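Local coordinates for protein cellulase (Uncultured bacterium, PDB 3WX5) that probably cleaves internal beta-1,4-glucosidic bonds of cellulose, as an endoglucanase of glycoside hydrolase family 12, at residues 46-51 with 64-69; 104-109 with 235-240. All blocks are in the same frame, centred on the assembly; numbering follows the deposited sequence.

Contact 1 comes first along the chain. It pairs 46-51 with 64-69 and closes the hairpin of strands 49-54 and 60-65 on the side away from its turn. Contact 2 opens later, at 104-109, and closes at 235-240 after a loop of 125 residues that holds much of the second sheet and helix 197-206. The two are therefore in series, and neither encloses the other. Their centres lie 26 Å apart, with the nearest atoms about 11 Å from each other. Both belong to the same antiparallel sheet, where strand 60-65 of the hairpin neighbours strand 233-243 of contact 2.

Contact 1: 46-51 with 64-69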
loop_
_atom_site.group_PDB
_atom_site.type_symbol
_atom_site.label_atom_id
_atom_site.label_comp_id
_atom_site.label_asym_id
_atom_site.label_seq_id
_atom_site.Cartn_x
_atom_site.Cartn_y
_atom_site.Cartn_z
ATOM N N GLU A 46 14.316 8.421 11.095
ATOM C CA GLU A 46 15.000 9.601 10.584
ATOM C C GLU A 46 16.147 9.215 9.663
ATOM O O GLU A 46 16.865 10.070 9.168
ATOM C CB GLU A 46 15.541 10.438 11.739
ATOM C CG GLU A 46 14.615 10.494 12.938
ATOM C CD GLU A 46 14.342 11.899 13.397
ATOM O OE1 GLU A 46 14.455 12.825 12.573
ATOM O OE2 GLU A 46 13.989 12.079 14.580
ATOM N N THR A 47 16.348 7.917 9.488
ATOM C CA THR A 47 17.314 7.397 8.484
ATOM C C THR A 47 17.039 7.796 7.024
ATOM O O THR A 47 15.890 7.978 6.597
ATOM C CB THR A 47 17.519 5.865 8.607
ATOM O OG1 THR A 47 16.242 5.217 8.800
ATOM C CG2 THR A 47 18.382 5.577 9.829
ATOM N N ALA A 48 18.111 7.887 6.237
ATOM C CA ALA A 48 18.025 8.441 4.909
ATOM C C ALA A 48 17.417 7.451 3.904
ATOM O O ALA A 48 17.736 6.252 3.898
ATOM C CB ALA A 48 19.421 8.900 4.433
ATOM N N GLN A 49 16.674 8.007 2.966
ATOM C CA GLN A 49 16.119 7.226 1.853
ATOM C C GLN A 49 15.896 8.125 0.656
ATOM O O GLN A 49 15.318 9.205 0.792
ATOM C CB GLN A 49 14.783 6.600 2.278
ATOM C CG GLN A 49 14.099 5.781 1.200
ATOM C CD GLN A 49 12.690 5.374 1.651
ATOM O OE1 GLN A 49 12.530 4.615 2.596
ATOM N NE2 GLN A 49 11.687 5.999 1.067
ATOM N N CYS A 50 16.276 7.639 -0.520
ATOM C CA CYS A 50 15.935 8.303 -1.776
ATOM C C CYS A 50 15.228 7.345 -2.713
ATOM O O CYS A 50 15.552 6.168 -2.760
ATOM C CB CYS A 50 17.191 8.824 -2.483
ATOM S SG CYS A 50 18.123 10.012 -1.462
ATOM N N ILE A 51 14.268 7.865 -3.474
ATOM C CA ILE A 51 13.697 7.097 -4.583
ATOM C C ILE A 51 13.840 7.863 -5.895
ATOM O O ILE A 51 13.616 9.084 -5.939
ATOM C CB ILE A 51 12.199 6.751 -4.339
ATOM C CG1 ILE A 51 11.372 8.006 -4.020
ATOM C CG2 ILE A 51 12.098 5.732 -3.177
ATOM C CD1 ILE A 51 9.852 7.721 -3.760
ATOM N N ARG A 64 18.559 4.808 -2.361
ATOM C CA ARG A 64 19.242 4.904 -1.075
ATOM C C ARG A 64 18.291 4.499 0.037
ATOM O O ARG A 64 17.166 4.985 0.080
ATOM C CB ARG A 64 19.724 6.336 -0.845
ATOM C CG ARG A 64 20.595 6.522 0.396
ATOM C CD ARG A 64 20.968 8.001 0.582
ATOM N NE ARG A 64 21.795 8.186 1.776
ATOM C CZ ARG A 64 22.356 9.340 2.130
ATOM N NH1 ARG A 64 22.233 10.401 1.343
ATOM N NH2 ARG A 64 23.082 9.416 3.243
ATOM N N ALA A 65 18.718 3.575 0.899
ATOM C CA ALA A 65 17.901 3.229 2.054
ATOM C C ALA A 65 18.754 2.784 3.219
ATOM O O ALA A 65 19.231 1.666 3.253
ATOM C CB ALA A 65 16.865 2.132 1.686
ATOM N N GLU A 66 18.946 3.676 4.179
ATOM C CA GLU A 66 19.835 3.382 5.280
ATOM C C GLU A 66 19.150 2.978 6.569
ATOM O O GLU A 66 19.720 3.110 7.653
ATOM C CB GLU A 66 20.776 4.558 5.491
ATOM C CG GLU A 66 21.639 4.722 4.246
ATOM C CD GLU A 66 22.543 5.925 4.316
ATOM O OE1 GLU A 66 22.474 6.671 5.327
ATOM O OE2 GLU A 66 23.350 6.094 3.374
ATOM N N HIS A 67 18.004 2.322 6.447
ATOM C CA HIS A 67 17.195 2.069 7.622
ATOM C C HIS A 67 17.761 0.926 8.423
ATOM O O HIS A 67 18.269 -0.064 7.860
ATOM C CB HIS A 67 15.749 1.764 7.223
ATOM C CG HIS A 67 15.154 2.796 6.334
ATOM N ND1 HIS A 67 15.151 4.132 6.666
ATOM C CD2 HIS A 67 14.613 2.709 5.094
ATOM C CE1 HIS A 67 14.642 4.829 5.662
ATOM N NE2 HIS A 67 14.235 3.982 4.730
ATOM N N SER A 68 17.674 1.052 9.744
ATOM C CA SER A 68 17.962 -0.086 10.617
ATOM C C SER A 68 17.150 0.094 11.888
ATOM O O SER A 68 17.655 0.628 12.892
ATOM C CB SER A 68 19.459 -0.168 10.956
ATOM O OG SER A 68 19.733 -1.363 11.719
ATOM N N ASN A 69 15.878 -0.278 11.810
ATOM C CA ASN A 69 14.845 0.269 12.709
ATOM C C ASN A 69 14.303 -0.801 13.630
ATOM O O ASN A 69 13.221 -0.653 14.208
ATOM C CB ASN A 69 13.715 0.869 11.879
ATOM C CG ASN A 69 12.992 2.013 12.585
ATOM O OD1 ASN A 69 11.764 2.188 12.439
ATOM N ND2 ASN A 69 13.746 2.825 13.306
HETATM O O HOH W 1 16.079 3.133 10.543
HETATM O O HOH W 2 20.825 7.681 7.357
#
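Cys50 and Arg64 form an antiparallel hydrogen-bonded pair, with Cys50 N 2.9 Å from Arg64 O. The return bond from Arg64 N to Cys50 O is weak. Gln49 and Ala65 follow as a non-hydrogen-bonded pair. Beyond the strands, Glu66 N still reaches Ala48 O at 2.9 Å, nearly straight at 173°. The pairing is the open end of a beta hairpin, in which strands 49-54 and 60-65 lie side by side in the antiparallel sheet of a family 12 glycoside hydrolase. The His67 ring is gripped at both nitrogens by Thr47 and Gln49. Thr47 OG1 meets His67 ND1 at 2.6 Å, at the ring edge, and either atom could be the donor. On the other ring nitrogen, His67 NE2 donates to Gln49 OE1 at 2.8 Å. The Gln49 amide stands 80° from the ring plane. Gln49 CG is anti to the backbone N (chi1 179°), 3.4 Å from Arg64 O, and the extended chain carries the amide on toward His67. Gln49 NE2 binds Asn40. Bonds at both nitrogens fix the rotation of the imidazole. An alanine in place of His67 would probably leave Gln49 OE1 and Thr47 OG1 without their ring partner, though the Asn40 bond could remain. On the face of Cys50 and Arg64, Ala48 CB lies over one face of the guanidinium, 3.6 Å from Arg64 NE. Glu66 holds that group from its edge through a salt bridge, Arg64 NE to Glu66 OE2 at 3.1 Å. Cys50 SG is disulfide-bonded to Cys23, which ties the hairpin to the N-terminal part of the chain.

Contact 2: 104-109 with 235-240; sequences LQSNWR and SDFSVT
Trp108 crosses Phe237 at a slant, its CD1 lying 4.1 Å from Phe237 CD1. On the same face of the sheet, Ser106 turns OG anti to its backbone N (chi1 178°). This brings Ser106 OG to 2.6 Å from Ser238 O, where it donates a bond. The same carbonyl takes a weak bond from Asn107 N. Farther along, Leu104 CD1 touches Val239 CG1 at 3.7 Å. The strands are antiparallel, with axes 4.6 Å apart. Gln105 and Thr240 bond both ways through their backbones, and Ser238 N reaches Asn107 O at 3.0 Å. A beta bulge then shifts the register by one, and Arg109 pairs with Ser235. Asp236 falls at this bulge. Arg109 NE donates to Asp236 OD2 at 3.1 Å in a salt bridge, the carboxylate oxygen lying at the guanidinium edge while the donor sits above the carboxylate plane. Of the two carboxylate oxygens, OD2 takes the bond; the guanidinium and carboxylate planes are 52° apart. A water links Asp236 O to Asn107 ND2. Outside the pair, Asn107 OD1 takes a bond from Gln194 N, Ser106 OG also bonds Tyr122 OH, and Trp108 NE1 bonds Ser234 OG. Trp108, Phe237 and Val239 pack against strand 215-225 of the second sheet, as expected of the beta-jelly-roll sandwich of family 12. Helix 197-206 touches Leu104 and Ser106, and strand 191-196 runs along the other side of strand 101-111.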
loop_
_atom_site.group_PDB
_atom_site.type_symbol
_atom_site.label_atom_id
_atom_site.label_comp_id
_atom_site.label_asym_id
_atom_site.label_seq_id
_atom_site.Cartn_x
_atom_site.Cartn_y
_atom_site.Cartn_z
ATOM N N LEU A 104 -13.024 -3.288 -8.036
ATOM C CA LEU A 104 -11.743 -2.656 -7.777
ATOM C C LEU A 104 -10.620 -3.618 -8.067
ATOM O O LEU A 104 -10.527 -4.677 -7.449
ATOM C CB LEU A 104 -11.674 -2.191 -6.328
ATOM C CG LEU A 104 -10.355 -1.500 -5.969
ATOM C CD1 LEU A 104 -10.128 -0.212 -6.833
ATOM C CD2 LEU A 104 -10.310 -1.173 -4.440
ATOM N N GLN A 105 -9.777 -3.267 -9.031
ATOM C CA GLN A 105 -8.667 -4.156 -9.398
ATOM C C GLN A 105 -7.402 -3.354 -9.634
ATOM O O GLN A 105 -7.444 -2.144 -9.850
ATOM C CB GLN A 105 -8.995 -4.977 -10.649
ATOM C CG GLN A 105 -9.225 -4.146 -11.898
ATOM C CD GLN A 105 -9.549 -5.021 -13.114
ATOM O OE1 GLN A 105 -10.553 -5.735 -13.116
ATOM N NE2 GLN A 105 -8.624 -5.076 -14.076
ATOM N N SER A 106 -6.273 -4.050 -9.599
ATOM C CA SER A 106 -5.001 -3.378 -9.752
ATOM C C SER A 106 -3.937 -4.279 -10.370
ATOM O O SER A 106 -3.993 -5.497 -10.224
ATOM C CB SER A 106 -4.597 -2.838 -8.388
ATOM O OG SER A 106 -3.339 -2.210 -8.436
ATOM N N ASN A 107 -3.068 -3.681 -11.186
ATOM C CA ASN A 107 -1.809 -4.287 -11.604
ATOM C C ASN A 107 -0.605 -3.721 -10.849
ATOM O O ASN A 107 -0.563 -2.527 -10.549
ATOM C CB ASN A 107 -1.563 -4.061 -13.109
ATOM C CG ASN A 107 -2.739 -4.451 -13.975
ATOM O OD1 ASN A 107 -3.603 -5.224 -13.579
ATOM N ND2 ASN A 107 -2.776 -3.893 -15.187
ATOM N N TRP A 108 0.436 -4.539 -10.675
ATOM C CA TRP A 108 1.690 -4.051 -10.100
ATOM C C TRP A 108 2.788 -5.059 -10.404
ATOM O O TRP A 108 2.540 -6.259 -10.429
ATOM C CB TRP A 108 1.566 -3.892 -8.574
ATOM C CG TRP A 108 2.745 -3.165 -7.935
ATOM C CD1 TRP A 108 3.342 -1.997 -8.370
ATOM C CD2 TRP A 108 3.383 -3.494 -6.689
ATOM N NE1 TRP A 108 4.402 -1.674 -7.539
ATOM C CE2 TRP A 108 4.435 -2.566 -6.493
ATOM C CE3 TRP A 108 3.186 -4.507 -5.735
ATOM C CZ2 TRP A 108 5.210 -2.552 -5.328
ATOM C CZ3 TRP A 108 3.994 -4.517 -4.593
ATOM C CH2 TRP A 108 5.012 -3.564 -4.417
ATOM N N ARG A 109 4.016 -4.574 -10.558
ATOM C CA ARG A 109 5.168 -5.462 -10.687
ATOM C C ARG A 109 6.256 -4.955 -9.748
ATOM O O ARG A 109 6.505 -3.759 -9.669
ATOM C CB ARG A 109 5.683 -5.462 -12.123
ATOM C CG ARG A 109 6.878 -6.381 -12.349
ATOM C CD ARG A 109 7.193 -6.551 -13.856
ATOM N NE ARG A 109 7.804 -5.348 -14.419
ATOM C CZ ARG A 109 9.093 -5.037 -14.278
ATOM N NH1 ARG A 109 9.900 -5.827 -13.584
ATOM N NH2 ARG A 109 9.570 -3.922 -14.801
ATOM N N SER A 235 6.964 -1.072 -10.397
ATOM C CA SER A 235 6.684 -0.811 -11.828
ATOM C C SER A 235 5.242 -1.094 -12.239
ATOM O O SER A 235 4.590 -1.959 -11.660
ATOM C CB SER A 235 7.607 -1.690 -12.692
ATOM O OG SER A 235 8.958 -1.479 -12.307
ATOM N N ASP A 236 4.779 -0.428 -13.294
ATOM C CA ASP A 236 3.581 -0.865 -14.018
ATOM C C ASP A 236 2.324 -0.799 -13.138
ATOM O O ASP A 236 1.426 -1.640 -13.272
ATOM C CB ASP A 236 3.739 -2.324 -14.507
ATOM C CG ASP A 236 4.952 -2.538 -15.428
ATOM O OD1 ASP A 236 5.364 -1.608 -16.159
ATOM O OD2 ASP A 236 5.452 -3.688 -15.444
ATOM N N PHE A 237 2.265 0.154 -12.221
ATOM C CA PHE A 237 1.106 0.275 -11.313
ATOM C C PHE A 237 -0.131 0.771 -12.076
ATOM O O PHE A 237 -0.044 1.716 -12.881
ATOM C CB PHE A 237 1.435 1.249 -10.180
ATOM C CG PHE A 237 0.330 1.420 -9.171
ATOM C CD1 PHE A 237 -0.014 0.385 -8.300
ATOM C CD2 PHE A 237 -0.294 2.652 -9.015
ATOM C CE1 PHE A 237 -0.960 0.594 -7.288
ATOM C CE2 PHE A 237 -1.222 2.878 -7.983
ATOM C CZ PHE A 237 -1.557 1.844 -7.124
ATOM N N SER A 238 -1.275 0.153 -11.803
ATOM C CA SER A 238 -2.544 0.616 -12.321
ATOM C C SER A 238 -3.611 0.290 -11.293
ATOM O O SER A 238 -3.527 -0.701 -10.586
ATOM C CB SER A 238 -2.863 -0.133 -13.625
ATOM O OG SER A 238 -4.093 0.296 -14.150
ATOM N N VAL A 239 -4.582 1.173 -11.149
ATOM C CA VAL A 239 -5.766 0.846 -10.356
ATOM C C VAL A 239 -6.991 1.144 -11.177
ATOM O O VAL A 239 -7.015 2.155 -11.882
ATOM C CB VAL A 239 -5.835 1.687 -9.081
ATOM C CG1 VAL A 239 -7.167 1.402 -8.367
ATOM C CG2 VAL A 239 -4.640 1.362 -8.172
ATOM N N THR A 240 -7.972 0.236 -11.159
ATOM C CA THR A 240 -9.240 0.498 -11.851
ATOM C C THR A 240 -10.412 0.364 -10.885
ATOM O O THR A 240 -10.647 -0.708 -10.309
ATOM C CB THR A 240 -9.470 -0.448 -13.058
ATOM O OG1 THR A 240 -8.381 -0.325 -13.981
ATOM C CG2 THR A 240 -10.779 -0.047 -13.798
HETATM O O HOH W 3 -0.110 -2.057 -15.412
HETATM O O HOH W 4 9.499 -3.517 -10.735
#